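Local structure of putative capsid protein of prophage (Escherichia coli CFT073, 3BQW) at residues P203-R215 / K251-S263. The protein probably serves as a major capsid protein of the phage major capsid protein E family, building the icosahedral shell of a prophage-encoded virus. Residues are numbered along the deposited sequence; the frame is centred on the assembly and turned at random.
Sequences PANVMIMGAEVWR and KGYLGDLALIVYS
Met207 and Met209 give both their backbone N-H and C=O groups to the edge of strand 257-262, which runs parallel to strand 206-209. Met207 N donates to Ala258 O (2.7 Å) and Met207 O accepts from Ile260 N (3.0 Å); two residues further along, Met209 N meets Ile260 O and Met209 O takes Tyr262 N, each at 2.8 Å. The bond that starts the series, Ala258 N to Asn205 O, is straight at its hydrogen (173°) yet comes from above the carbonyl plane. Here the strand carries a classic beta bulge, with Asn205 and Val206 set against the single residue Gly285, and the side-chain OD1 of Asn205 is taken by Thr287 N. Ala204 O, two residues before the strand, accepts from a water that also gives a weak bond to Asp256 OD2, in the type II' turn from Leu254 to Leu257.

Strand 206-209 is thus an inner strand of a mixed sheet, parallel to one neighbour and antiparallel to strand 281-285, whose Val283 pairs with the backbone of Ile208. On one face Val206 CG2 touches Ile260 CD1. On the other, the Met207 chain, bent at chi3 (52°), presses CE on Leu259 CD2 at a tight 3.5 Å.

Gly210 is the N-cap of the helix that follows at once, and its O accepts from Trp214 N. With CG anti to the backbone N (chi1 173°), the Trp214 indole lies over strand 257-262 and the adjoining strand 251-254: Val261 CG2 and Lys251 CE both sit 3.4 Å above the same ring face, as CH-pi contacts. The ammonium of Lys251 has a weak bond to Ser249 OG, while Tyr227 meets Trp214 edge-to-face and its hydroxyl shares a hydrogen bond with Lys251 O.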
ATOM      1  N   PRO A 203      -2.096   6.514  22.737  1.00 32.09           N
ATOM      2  CA  PRO A 203      -3.309   5.744  22.546  1.00 30.56           C
ATOM      3  C   PRO A 203      -3.396   5.103  21.166  1.00 28.88           C
ATOM      4  O   PRO A 203      -3.009   5.706  20.174  1.00 28.56           O
ATOM      5  CB  PRO A 203      -4.425   6.781  22.712  1.00 30.39           C
ATOM      6  CG  PRO A 203      -3.799   8.001  23.221  1.00 30.90           C
ATOM      7  CD  PRO A 203      -2.366   7.951  22.888  1.00 31.91           C
ATOM      8  N   ALA A 204      -3.920   3.893  21.115  1.00 27.45           N
ATOM      9  CA  ALA A 204      -4.289   3.281  19.856  1.00 26.69           C
ATOM     10  C   ALA A 204      -5.777   3.480  19.664  1.00 25.95           C
ATOM     11  O   ALA A 204      -6.568   3.247  20.585  1.00 25.66           O
ATOM     12  CB  ALA A 204      -3.936   1.792  19.862  1.00 26.67           C
ATOM     13  N   ASN A 205      -6.167   3.904  18.460  1.00 25.51           N
ATOM     14  CA  ASN A 205      -7.577   4.092  18.132  1.00 24.75           C
ATOM     15  C   ASN A 205      -8.048   3.217  16.959  1.00 23.35           C
ATOM     16  O   ASN A 205      -9.189   3.304  16.531  1.00 24.10           O
ATOM     17  CB  ASN A 205      -7.898   5.594  17.937  1.00 24.75           C
ATOM     18  CG  ASN A 205      -7.407   6.157  16.612  1.00 25.61           C
ATOM     19  OD1 ASN A 205      -6.637   5.528  15.898  1.00 27.54           O
ATOM     20  ND2 ASN A 205      -7.856   7.377  16.285  1.00 25.94           N
ATOM     21  N   VAL A 206      -7.169   2.364  16.463  1.00 22.15           N
ATOM     22  CA  VAL A 206      -7.513   1.414  15.409  1.00 21.38           C
ATOM     23  C   VAL A 206      -6.802   0.072  15.623  1.00 20.95           C
ATOM     24  O   VAL A 206      -5.637   0.030  16.001  1.00 20.41           O
ATOM     25  CB  VAL A 206      -7.256   2.012  13.987  1.00 22.45           C
ATOM     26  CG1 VAL A 206      -5.757   2.270  13.721  1.00 20.40           C
ATOM     27  CG2 VAL A 206      -7.914   1.133  12.915  1.00 21.18           C
ATOM     28  N   MET A 207      -7.554  -1.023  15.471  1.00 20.88           N
ATOM     29  CA  MET A 207      -6.995  -2.375  15.467  1.00 20.04           C
ATOM     30  C   MET A 207      -7.326  -3.037  14.120  1.00 20.79           C
ATOM     31  O   MET A 207      -8.488  -3.280  13.832  1.00 21.22           O
ATOM     32  CB  MET A 207      -7.491  -3.219  16.650  1.00 20.43           C
ATOM     33  CG  MET A 207      -6.758  -4.577  16.811  1.00 20.14           C
ATOM     34  SD  MET A 207      -7.063  -5.572  18.306  1.00 14.54           S
ATOM     35  CE  MET A 207      -8.818  -5.693  18.362  1.00 16.25           C
ATOM     36  N   ILE A 208      -6.289  -3.261  13.303  1.00 20.60           N
ATOM     37  CA  ILE A 208      -6.386  -3.949  12.021  1.00 20.77           C
ATOM     38  C   ILE A 208      -5.911  -5.401  12.163  1.00 21.18           C
ATOM     39  O   ILE A 208      -4.808  -5.656  12.648  1.00 20.57           O
ATOM     40  CB  ILE A 208      -5.571  -3.238  10.936  1.00 21.50           C
ATOM     41  CG1 ILE A 208      -5.946  -1.743  10.893  1.00 22.21           C
ATOM     42  CG2 ILE A 208      -5.843  -3.888   9.582  1.00 21.50           C
ATOM     43  CD1 ILE A 208      -4.835  -0.842  10.554  1.00 23.87           C
ATOM     44  N   MET A 209      -6.781  -6.342  11.770  1.00 21.06           N
ATOM     45  CA  MET A 209      -6.651  -7.758  12.113  1.00 20.47           C
ATOM     46  C   MET A 209      -6.726  -8.594  10.852  1.00 21.66           C
ATOM     47  O   MET A 209      -7.589  -8.360  10.026  1.00 20.71           O
ATOM     48  CB  MET A 209      -7.848  -8.227  12.951  1.00 20.80           C
ATOM     49  CG  MET A 209      -7.990  -7.633  14.281  1.00 21.24           C
ATOM     50  SD  MET A 209      -9.492  -8.170  15.088  1.00 15.41           S
ATOM     51  CE  MET A 209     -10.498  -6.774  14.715  1.00 21.65           C
ATOM     52  N   GLY A 210      -5.862  -9.604  10.758  1.00 22.75           N
ATOM     53  CA  GLY A 210      -6.056 -10.696   9.829  1.00 23.63           C
ATOM     54  C   GLY A 210      -7.261 -11.539  10.234  1.00 24.47           C
ATOM     55  O   GLY A 210      -7.795 -11.384  11.346  1.00 25.00           O
ATOM     56  N   ALA A 211      -7.660 -12.445   9.333  1.00 24.94           N
ATOM     57  CA  ALA A 211      -8.873 -13.259   9.451  1.00 25.62           C
ATOM     58  C   ALA A 211      -8.866 -14.213  10.618  1.00 25.51           C
ATOM     59  O   ALA A 211      -9.898 -14.462  11.237  1.00 26.26           O
ATOM     60  CB  ALA A 211      -9.112 -14.059   8.132  1.00 25.58           C
ATOM     61  N   GLU A 212      -7.698 -14.773  10.890  1.00 26.42           N
ATOM     62  CA  GLU A 212      -7.530 -15.740  11.946  1.00 26.18           C
ATOM     63  C   GLU A 212      -7.629 -15.022  13.284  1.00 25.57           C
ATOM     64  O   GLU A 212      -8.275 -15.514  14.201  1.00 25.07           O
ATOM     65  CB  GLU A 212      -6.198 -16.463  11.761  1.00 27.31           C
ATOM     66  CG  GLU A 212      -5.787 -17.414  12.884  1.00 30.26           C
ATOM     67  CD  GLU A 212      -6.837 -18.435  13.219  1.00 35.86           C
ATOM     68  OE1 GLU A 212      -7.596 -18.839  12.307  1.00 39.43           O
ATOM     69  OE2 GLU A 212      -6.894 -18.853  14.404  1.00 39.45           O
ATOM     70  N   VAL A 213      -7.043 -13.828  13.371  1.00 24.62           N
ATOM     71  CA  VAL A 213      -7.208 -12.984  14.558  1.00 24.47           C
ATOM     72  C   VAL A 213      -8.679 -12.677  14.851  1.00 24.42           C
ATOM     73  O   VAL A 213      -9.129 -12.810  15.985  1.00 24.31           O
ATOM     74  CB  VAL A 213      -6.426 -11.661  14.486  1.00 23.99           C
ATOM     75  CG1 VAL A 213      -6.688 -10.838  15.760  1.00 24.01           C
ATOM     76  CG2 VAL A 213      -4.938 -11.917  14.302  1.00 22.37           C
ATOM     77  N   TRP A 214      -9.419 -12.249  13.843  1.00 25.07           N
ATOM     78  CA  TRP A 214     -10.825 -11.923  14.037  1.00 25.58           C
ATOM     79  C   TRP A 214     -11.631 -13.146  14.482  1.00 25.85           C
ATOM     80  O   TRP A 214     -12.390 -13.054  15.423  1.00 24.87           O
ATOM     81  CB  TRP A 214     -11.419 -11.323  12.772  1.00 26.09           C
ATOM     82  CG  TRP A 214     -12.883 -11.125  12.833  1.00 26.40           C
ATOM     83  CD1 TRP A 214     -13.811 -11.699  12.014  1.00 27.28           C
ATOM     84  CD2 TRP A 214     -13.618 -10.311  13.766  1.00 26.80           C
ATOM     85  NE1 TRP A 214     -15.073 -11.265  12.354  1.00 27.09           N
ATOM     86  CE2 TRP A 214     -14.988 -10.422  13.425  1.00 25.15           C
ATOM     87  CE3 TRP A 214     -13.253  -9.489  14.838  1.00 27.29           C
ATOM     88  CZ2 TRP A 214     -15.994  -9.748  14.115  1.00 25.84           C
ATOM     89  CZ3 TRP A 214     -14.246  -8.808  15.523  1.00 26.93           C
ATOM     90  CH2 TRP A 214     -15.613  -8.949  15.164  1.00 26.81           C
ATOM     91  N   ARG A 215     -11.419 -14.283  13.821  1.00 27.03           N
ATOM     92  CA  ARG A 215     -12.047 -15.570  14.199  1.00 28.81           C
ATOM     93  C   ARG A 215     -11.858 -15.891  15.700  1.00 27.87           C
ATOM     94  O   ARG A 215     -12.811 -16.214  16.425  1.00 27.08           O
ATOM     95  CB  ARG A 215     -11.464 -16.693  13.310  1.00 28.91           C
ATOM     96  CG  ARG A 215     -12.128 -18.050  13.428  1.00 32.80           C
ATOM     97  CD  ARG A 215     -11.291 -19.202  12.797  1.00 34.45           C
ATOM     98  NE  ARG A 215     -10.064 -19.543  13.542  1.00 38.89           N
ATOM     99  CZ  ARG A 215     -10.035 -20.138  14.747  1.00 41.82           C
ATOM    100  NH1 ARG A 215     -11.155 -20.491  15.375  1.00 42.80           N
ATOM    101  NH2 ARG A 215      -8.871 -20.397  15.345  1.00 41.03           N
ATOM    102  N   LYS A 251     -15.834  -3.597  11.540  1.00 28.81           N
ATOM    103  CA  LYS A 251     -16.591  -4.441  12.453  1.00 29.59           C
ATOM    104  C   LYS A 251     -17.306  -3.683  13.557  1.00 30.43           C
ATOM    105  O   LYS A 251     -18.277  -4.195  14.111  1.00 31.90           O
ATOM    106  CB  LYS A 251     -15.652  -5.480  13.090  1.00 29.47           C
ATOM    107  CG  LYS A 251     -15.111  -6.496  12.109  1.00 28.98           C
ATOM    108  CD  LYS A 251     -16.243  -7.232  11.402  1.00 28.31           C
ATOM    109  CE  LYS A 251     -15.701  -8.271  10.496  1.00 29.31           C
ATOM    110  NZ  LYS A 251     -16.737  -8.923   9.695  1.00 31.28           N
ATOM    111  N   GLY A 252     -16.827  -2.494  13.904  1.00 30.88           N
ATOM    112  CA  GLY A 252     -17.362  -1.771  15.040  1.00 31.11           C
ATOM    113  C   GLY A 252     -16.260  -1.244  15.922  1.00 31.69           C
ATOM    114  O   GLY A 252     -15.152  -1.022  15.465  1.00 31.36           O
ATOM    115  N   TYR A 253     -16.579  -1.066  17.199  1.00 32.97           N
ATOM    116  CA  TYR A 253     -15.683  -0.456  18.169  1.00 33.75           C
ATOM    117  C   TYR A 253     -15.600  -1.285  19.440  1.00 34.30           C
ATOM    118  O   TYR A 253     -16.538  -2.011  19.794  1.00 34.99           O
ATOM    119  CB  TYR A 253     -16.139   0.967  18.515  1.00 33.90           C
ATOM    120  CG  TYR A 253     -16.074   1.935  17.354  1.00 33.95           C
ATOM    121  CD1 TYR A 253     -14.977   2.785  17.177  1.00 34.66           C
ATOM    122  CD2 TYR A 253     -17.097   1.986  16.417  1.00 35.14           C
ATOM    123  CE1 TYR A 253     -14.916   3.677  16.101  1.00 33.97           C
ATOM    124  CE2 TYR A 253     -17.048   2.866  15.334  1.00 34.32           C
ATOM    125  CZ  TYR A 253     -15.964   3.710  15.187  1.00 34.79           C
ATOM    126  OH  TYR A 253     -15.954   4.576  14.114  1.00 35.11           O
ATOM    127  N   LEU A 254     -14.448  -1.179  20.100  1.00 34.39           N
ATOM    128  CA  LEU A 254     -14.215  -1.737  21.425  1.00 34.81           C
ATOM    129  C   LEU A 254     -13.769  -0.559  22.279  1.00 34.69           C
ATOM    130  O   LEU A 254     -12.591  -0.275  22.393  1.00 35.49           O
ATOM    131  CB  LEU A 254     -13.143  -2.825  21.322  1.00 35.01           C
ATOM    132  CG  LEU A 254     -12.807  -3.771  22.465  1.00 36.13           C
ATOM    133  CD1 LEU A 254     -14.078  -4.419  23.071  1.00 37.68           C
ATOM    134  CD2 LEU A 254     -11.817  -4.852  21.941  1.00 34.83           C
ATOM    135  N   GLY A 255     -14.723   0.177  22.831  1.00 34.48           N
ATOM    136  CA  GLY A 255     -14.399   1.442  23.474  1.00 34.23           C
ATOM    137  C   GLY A 255     -14.060   2.436  22.381  1.00 33.86           C
ATOM    138  O   GLY A 255     -14.852   2.631  21.478  1.00 33.06           O
ATOM    139  N   ASP A 256     -12.872   3.041  22.448  1.00 33.64           N
ATOM    140  CA  ASP A 256     -12.443   3.999  21.415  1.00 33.19           C
ATOM    141  C   ASP A 256     -11.549   3.366  20.352  1.00 31.49           C
ATOM    142  O   ASP A 256     -10.934   4.069  19.560  1.00 32.12           O
ATOM    143  CB  ASP A 256     -11.806   5.281  22.025  1.00 33.86           C
ATOM    144  CG  ASP A 256     -10.586   5.010  22.918  1.00 36.76           C
ATOM    145  OD1 ASP A 256     -10.165   3.828  23.079  1.00 41.81           O
ATOM    146  OD2 ASP A 256     -10.044   6.004  23.472  1.00 38.80           O
ATOM    147  N   LEU A 257     -11.530   2.035  20.306  1.00 29.43           N
ATOM    148  CA  LEU A 257     -10.717   1.270  19.374  1.00 27.48           C
ATOM    149  C   LEU A 257     -11.563   0.767  18.218  1.00 26.84           C
ATOM    150  O   LEU A 257     -12.472  -0.034  18.412  1.00 26.80           O
ATOM    151  CB  LEU A 257     -10.119   0.075  20.102  1.00 27.67           C
ATOM    152  CG  LEU A 257      -9.013  -0.747  19.454  1.00 26.53           C
ATOM    153  CD1 LEU A 257      -7.799   0.118  19.272  1.00 24.97           C
ATOM    154  CD2 LEU A 257      -8.678  -1.969  20.345  1.00 26.36           C
ATOM    155  N   ALA A 258     -11.279   1.259  17.015  1.00 25.57           N
ATOM    156  CA  ALA A 258     -11.995   0.834  15.816  1.00 24.85           C
ATOM    157  C   ALA A 258     -11.462  -0.521  15.398  1.00 24.44           C
ATOM    158  O   ALA A 258     -10.259  -0.782  15.516  1.00 24.26           O
ATOM    159  CB  ALA A 258     -11.820   1.835  14.685  1.00 23.83           C
ATOM    160  N   LEU A 259     -12.363  -1.358  14.885  1.00 24.45           N
ATOM    161  CA  LEU A 259     -12.076  -2.751  14.582  1.00 23.92           C
ATOM    162  C   LEU A 259     -12.247  -3.011  13.099  1.00 23.09           C
ATOM    163  O   LEU A 259     -13.333  -2.860  12.548  1.00 24.35           O
ATOM    164  CB  LEU A 259     -12.999  -3.680  15.380  1.00 24.01           C
ATOM    165  CG  LEU A 259     -13.072  -3.555  16.902  1.00 24.28           C
ATOM    166  CD1 LEU A 259     -14.280  -4.372  17.392  1.00 23.75           C
ATOM    167  CD2 LEU A 259     -11.760  -3.996  17.625  1.00 23.28           C
ATOM    168  N   ILE A 260     -11.150  -3.399  12.467  1.00 22.97           N
ATOM    169  CA  ILE A 260     -11.057  -3.606  11.031  1.00 22.22           C
ATOM    170  C   ILE A 260     -10.430  -4.985  10.794  1.00 22.44           C
ATOM    171  O   ILE A 260      -9.356  -5.295  11.335  1.00 21.86           O
ATOM    172  CB  ILE A 260     -10.176  -2.501  10.349  1.00 22.48           C
ATOM    173  CG1 ILE A 260     -10.716  -1.085  10.644  1.00 22.79           C
ATOM    174  CG2 ILE A 260     -10.097  -2.727   8.824  1.00 21.95           C
ATOM    175  CD1 ILE A 260      -9.923   0.076   9.925  1.00 21.25           C
ATOM    176  N   VAL A 261     -11.121  -5.807  10.017  1.00 22.32           N
ATOM    177  CA  VAL A 261     -10.568  -7.034   9.498  1.00 23.38           C
ATOM    178  C   VAL A 261     -10.091  -6.787   8.079  1.00 24.50           C
ATOM    179  O   VAL A 261     -10.837  -6.293   7.245  1.00 24.44           O
ATOM    180  CB  VAL A 261     -11.582  -8.194   9.511  1.00 23.42           C
ATOM    181  CG1 VAL A 261     -10.938  -9.481   8.979  1.00 21.56           C
ATOM    182  CG2 VAL A 261     -12.145  -8.374  10.940  1.00 21.99           C
ATOM    183  N   TYR A 262      -8.842  -7.150   7.822  1.00 26.12           N
ATOM    184  CA  TYR A 262      -8.168  -6.813   6.583  1.00 27.79           C
ATOM    185  C   TYR A 262      -7.712  -8.087   5.903  1.00 28.32           C
ATOM    186  O   TYR A 262      -6.948  -8.839   6.460  1.00 28.72           O
ATOM    187  CB  TYR A 262      -6.981  -5.923   6.902  1.00 28.62           C
ATOM    188  CG  TYR A 262      -6.114  -5.473   5.740  1.00 30.09           C
ATOM    189  CD1 TYR A 262      -6.539  -4.489   4.863  1.00 34.72           C
ATOM    190  CD2 TYR A 262      -4.848  -5.961   5.571  1.00 32.63           C
ATOM    191  CE1 TYR A 262      -5.712  -4.030   3.822  1.00 35.07           C
ATOM    192  CE2 TYR A 262      -4.016  -5.501   4.537  1.00 32.96           C
ATOM    193  CZ  TYR A 262      -4.454  -4.540   3.681  1.00 31.81           C
ATOM    194  OH  TYR A 262      -3.644  -4.099   2.655  1.00 32.83           O
ATOM    195  N   SER A 263      -8.185  -8.296   4.684  1.00 29.98           N
ATOM    196  CA  SER A 263      -7.969  -9.534   3.937  1.00 31.37           C
ATOM    197  C   SER A 263      -7.376  -9.294   2.555  1.00 31.27           C
ATOM    198  O   SER A 263      -7.412 -10.181   1.724  1.00 31.02           O
ATOM    199  CB  SER A 263      -9.301 -10.280   3.775  1.00 31.64           C
ATOM    200  OG  SER A 263      -9.938 -10.444   5.033  1.00 36.27           O
TER
HETATM  201  O   HOH W   1      -7.531   5.438  22.126  1.00 46.84           O